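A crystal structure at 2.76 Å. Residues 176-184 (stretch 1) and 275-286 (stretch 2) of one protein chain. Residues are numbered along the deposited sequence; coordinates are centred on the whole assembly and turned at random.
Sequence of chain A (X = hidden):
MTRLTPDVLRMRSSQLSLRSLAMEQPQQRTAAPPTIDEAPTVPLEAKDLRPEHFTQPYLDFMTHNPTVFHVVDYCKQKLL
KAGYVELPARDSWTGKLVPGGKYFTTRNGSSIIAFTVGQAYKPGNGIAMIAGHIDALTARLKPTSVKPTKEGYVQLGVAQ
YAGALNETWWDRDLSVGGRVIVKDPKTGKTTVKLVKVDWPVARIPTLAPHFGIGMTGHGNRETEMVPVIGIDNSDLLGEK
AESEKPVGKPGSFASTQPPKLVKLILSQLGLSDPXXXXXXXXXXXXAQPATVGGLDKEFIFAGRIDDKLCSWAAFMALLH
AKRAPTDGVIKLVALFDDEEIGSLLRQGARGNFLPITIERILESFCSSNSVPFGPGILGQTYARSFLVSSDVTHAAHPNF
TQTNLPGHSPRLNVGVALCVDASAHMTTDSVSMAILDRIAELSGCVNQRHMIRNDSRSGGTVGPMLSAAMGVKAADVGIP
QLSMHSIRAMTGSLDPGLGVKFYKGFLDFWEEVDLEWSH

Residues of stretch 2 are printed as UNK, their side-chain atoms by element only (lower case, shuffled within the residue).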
# COMPACT_ATOMS: atom_id res chain seq x y z
N VAL A 176 -20.46 -11.96 -40.89
CA VAL A 176 -20.14 -13.34 -40.57
C VAL A 176 -19.83 -14.09 -41.86
O VAL A 176 -20.36 -13.77 -42.92
CB VAL A 176 -21.29 -14.02 -39.79
CG1 VAL A 176 -22.53 -14.15 -40.66
CG2 VAL A 176 -20.86 -15.37 -39.24
N GLY A 177 -18.95 -15.08 -41.76
CA GLY A 177 -18.58 -15.88 -42.91
C GLY A 177 -17.79 -17.10 -42.48
O GLY A 177 -17.41 -17.23 -41.32
N GLY A 178 -17.57 -18.01 -43.42
CA GLY A 178 -16.83 -19.21 -43.12
C GLY A 178 -17.29 -20.35 -44.01
O GLY A 178 -17.79 -20.14 -45.11
N ARG A 179 -17.11 -21.57 -43.51
CA ARG A 179 -17.52 -22.74 -44.25
C ARG A 179 -18.66 -23.48 -43.56
O ARG A 179 -18.80 -23.44 -42.34
CB ARG A 179 -16.34 -23.68 -44.45
CG ARG A 179 -15.79 -24.23 -43.15
CD ARG A 179 -14.78 -25.30 -43.45
NE ARG A 179 -14.21 -25.87 -42.24
CZ ARG A 179 -13.16 -26.68 -42.24
NH1 ARG A 179 -12.58 -27.01 -43.39
NH2 ARG A 179 -12.68 -27.17 -41.10
N VAL A 180 -19.48 -24.15 -44.36
CA VAL A 180 -20.59 -24.94 -43.86
C VAL A 180 -20.42 -26.39 -44.29
O VAL A 180 -20.06 -26.66 -45.44
CB VAL A 180 -21.94 -24.41 -44.37
CG1 VAL A 180 -23.09 -25.12 -43.67
CG2 VAL A 180 -22.04 -22.91 -44.17
N ILE A 181 -20.67 -27.32 -43.37
CA ILE A 181 -20.61 -28.72 -43.73
C ILE A 181 -22.02 -29.16 -44.11
O ILE A 181 -22.89 -29.31 -43.26
CB ILE A 181 -20.07 -29.57 -42.57
CG1 ILE A 181 -18.80 -28.94 -41.99
CG2 ILE A 181 -19.79 -30.99 -43.03
CD1 ILE A 181 -17.67 -28.84 -42.99
N VAL A 182 -22.21 -29.37 -45.41
CA VAL A 182 -23.53 -29.60 -45.97
C VAL A 182 -23.70 -31.05 -46.38
O VAL A 182 -22.74 -31.70 -46.81
CB VAL A 182 -23.79 -28.66 -47.19
CG1 VAL A 182 -24.79 -29.25 -48.18
CG2 VAL A 182 -24.25 -27.28 -46.71
N LYS A 183 -24.91 -31.56 -46.23
CA LYS A 183 -25.25 -32.88 -46.70
C LYS A 183 -25.97 -32.75 -48.04
O LYS A 183 -27.12 -32.32 -48.08
CB LYS A 183 -26.13 -33.61 -45.69
CG LYS A 183 -26.32 -35.07 -46.00
CD LYS A 183 -24.96 -35.74 -46.01
CE LYS A 183 -24.99 -37.10 -45.35
NZ LYS A 183 -23.71 -37.85 -45.58
N ASP A 184 -25.29 -33.12 -49.12
CA ASP A 184 -25.85 -33.00 -50.46
C ASP A 184 -27.02 -33.96 -50.59
O ASP A 184 -26.84 -35.17 -50.48
CB ASP A 184 -24.77 -33.29 -51.52
CG ASP A 184 -25.23 -33.00 -52.94
OD1 ASP A 184 -26.45 -32.90 -53.20
OD2 ASP A 184 -24.35 -32.89 -53.83
N UNK A 275 -31.94 -29.50 -41.59
CA UNK A 275 -31.28 -30.71 -41.15
C UNK A 275 -30.18 -31.13 -42.12
O UNK A 275 -29.51 -32.14 -41.91
c UNK A 275 -32.31 -31.82 -40.95
o UNK A 275 -34.50 -31.37 -40.12
o UNK A 275 -32.85 -31.38 -38.67
c UNK A 275 -33.29 -31.50 -39.83
N UNK A 276 -30.01 -30.35 -43.19
CA UNK A 276 -28.95 -30.58 -44.17
C UNK A 276 -27.62 -29.98 -43.74
O UNK A 276 -26.59 -30.22 -44.37
o UNK A 276 -30.49 -30.66 -46.05
c UNK A 276 -29.35 -30.00 -45.53
N UNK A 277 -27.63 -29.17 -42.68
CA UNK A 277 -26.40 -28.61 -42.16
C UNK A 277 -25.92 -29.44 -40.97
O UNK A 277 -26.58 -29.49 -39.93
c UNK A 277 -27.16 -24.83 -42.67
c UNK A 277 -26.57 -27.14 -41.75
c UNK A 277 -25.28 -26.59 -41.17
c UNK A 277 -27.01 -26.31 -42.95
N UNK A 278 -24.79 -30.11 -41.15
CA UNK A 278 -24.21 -30.96 -40.11
C UNK A 278 -23.41 -30.14 -39.10
O UNK A 278 -23.34 -30.48 -37.92
c UNK A 278 -23.33 -32.04 -40.74
c UNK A 278 -25.21 -33.55 -41.52
c UNK A 278 -22.91 -33.81 -42.48
c UNK A 278 -23.92 -32.82 -41.92
N UNK A 279 -22.83 -29.04 -39.59
CA UNK A 279 -21.98 -28.16 -38.79
C UNK A 279 -21.57 -26.99 -39.66
O UNK A 279 -21.80 -26.99 -40.87
c UNK A 279 -20.74 -28.90 -38.28
c UNK A 279 -20.39 -28.52 -36.85
o UNK A 279 -19.94 -27.40 -36.59
n UNK A 279 -20.57 -29.45 -35.93
N UNK A 280 -20.98 -25.97 -39.04
CA UNK A 280 -20.32 -24.93 -39.82
C UNK A 280 -19.18 -24.31 -39.03
O UNK A 280 -19.12 -24.43 -37.81
c UNK A 280 -23.66 -21.94 -38.03
c UNK A 280 -21.56 -22.69 -37.97
c UNK A 280 -21.32 -23.84 -40.27
c UNK A 280 -22.05 -23.10 -39.18
c UNK A 280 -24.41 -22.68 -40.20
c UNK A 280 -23.40 -22.61 -39.24
c UNK A 280 -25.63 -22.09 -39.93
n UNK A 280 -22.52 -22.01 -37.27
c UNK A 280 -25.86 -21.44 -38.71
c UNK A 280 -24.89 -21.35 -37.75
N UNK A 281 -18.26 -23.69 -39.74
CA UNK A 281 -17.20 -22.94 -39.11
C UNK A 281 -17.33 -21.49 -39.52
O UNK A 281 -16.98 -21.12 -40.64
c UNK A 281 -13.72 -24.64 -38.76
o UNK A 281 -13.95 -25.70 -39.38
c UNK A 281 -15.84 -23.51 -39.51
o UNK A 281 -12.57 -24.27 -38.45
c UNK A 281 -14.89 -23.77 -38.36
N UNK A 282 -17.82 -20.66 -38.60
CA UNK A 282 -18.11 -19.27 -38.92
C UNK A 282 -17.42 -18.34 -37.95
O UNK A 282 -17.26 -18.66 -36.77
c UNK A 282 -20.48 -19.84 -39.88
c UNK A 282 -20.08 -19.57 -41.32
c UNK A 282 -21.95 -19.55 -39.68
c UNK A 282 -19.62 -19.02 -38.92
N UNK A 283 -16.99 -17.19 -38.45
CA UNK A 283 -16.32 -16.20 -37.62
C UNK A 283 -16.87 -14.81 -37.91
O UNK A 283 -17.56 -14.60 -38.92
c UNK A 283 -12.95 -16.35 -39.56
o UNK A 283 -12.50 -17.46 -39.20
c UNK A 283 -14.42 -16.06 -39.32
c UNK A 283 -14.81 -16.23 -37.86
o UNK A 283 -12.26 -15.48 -40.12
N UNK A 284 -16.58 -13.87 -37.03
CA UNK A 284 -16.95 -12.49 -37.24
C UNK A 284 -15.75 -11.73 -37.81
O UNK A 284 -14.62 -11.93 -37.37
c UNK A 284 -19.05 -11.85 -34.02
c UNK A 284 -19.78 -12.65 -36.28
c UNK A 284 -18.62 -12.55 -35.30
c UNK A 284 -17.43 -11.84 -35.94
N UNK A 285 -16.01 -10.88 -38.79
CA UNK A 285 -14.96 -10.04 -39.35
C UNK A 285 -15.51 -8.64 -39.59
O UNK A 285 -16.72 -8.44 -39.62
c UNK A 285 -15.72 -9.83 -42.65
c UNK A 285 -17.11 -12.21 -42.79
c UNK A 285 -16.67 -10.02 -43.63
c UNK A 285 -16.15 -12.02 -41.81
c UNK A 285 -14.41 -10.63 -40.66
c UNK A 285 -17.37 -11.21 -43.70
c UNK A 285 -15.45 -10.83 -41.72
N UNK A 286 -14.61 -7.68 -39.76
CA UNK A 286 -15.02 -6.30 -39.96
C UNK A 286 -15.56 -6.11 -41.37
O UNK A 286 -14.87 -6.40 -42.36
o UNK A 286 -15.44 -3.57 -39.81
o UNK A 286 -13.30 -3.07 -40.00
c UNK A 286 -13.85 -5.35 -39.68
c UNK A 286 -14.23 -3.89 -39.84

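Position 275 carries two carbons, the second bearing two oxygens, and its CA-to-CB bond points away from stretch 1: D275, a spectator. Position 276 has one carbon and one oxygen. That is S276, and its backbone does the work, its O accepting a hydrogen bond from K183 N at 2.8 Å.

Position 277 shows four carbons forked at the first, one arm two carbons long, so it is I277; its CG2 packs on V180 CG1 at 3.6 Å. Position 278 also has four carbons, but forked at the second: L278. Its N donates to I181 O at 2.9 Å, while its CD1 lies 4.2 Å from I181 CG2. Position 279 has two carbons, the second with one oxygen and one nitrogen, hence N279. Its backbone O receives I181 N at 2.8 Å, and its side chain leads away from stretch 1. Here the register slips by one residue, a beta bulge between the I181 and V182 pairings.

Position 280 holds fused five- and six-membered rings with one nitrogen, which only W280 fits. The ring system leads away, leaving CB 4.0 Å from V180 CG1, where the two backbones come close. Position 281 has three carbons, the third carrying two oxygens, and its end reaches the guanidinium of R179: E281. Its OE2 sits near the guanidinium plane, 2.6 Å from R179 NH2 and 2.9 Å from R179 NE, a salt bridge laid over a backbone pair.

Position 282, four carbons forked at the second, is L282; its CB lies 3.9 Å from V176 CG2, and its CD2 comes within 3.6 Å of G178 N. Position 283 repeats three carbons and two oxygens. It is E283, whose N donates to G177 O at 2.9 Å. Position 284, again four carbons forked at the second, is L284, with CD2 4.1 Å from V176 CB. Position 285 has one carbon and a six-carbon ring, F285, whose CE1 approaches G177 N at 3.6 Å. Position 286, two carbons and two oxygens, is D286, beyond reach.

The contact is an antiparallel strand pair held by backbone hydrogen bonds. V176, V180 and V182 share one face with I277, W280 and L284; R179 and I181 share the other with N279, E281 and E283. Glycine buys closeness: a CB on G178 would lie 1.8 Å from E281 O, and its backbone angles alone call for glycine. The rule is backbone first, with apolar packing and one charged pair added.

Stretch 2 275-286: DSILNWELELFD
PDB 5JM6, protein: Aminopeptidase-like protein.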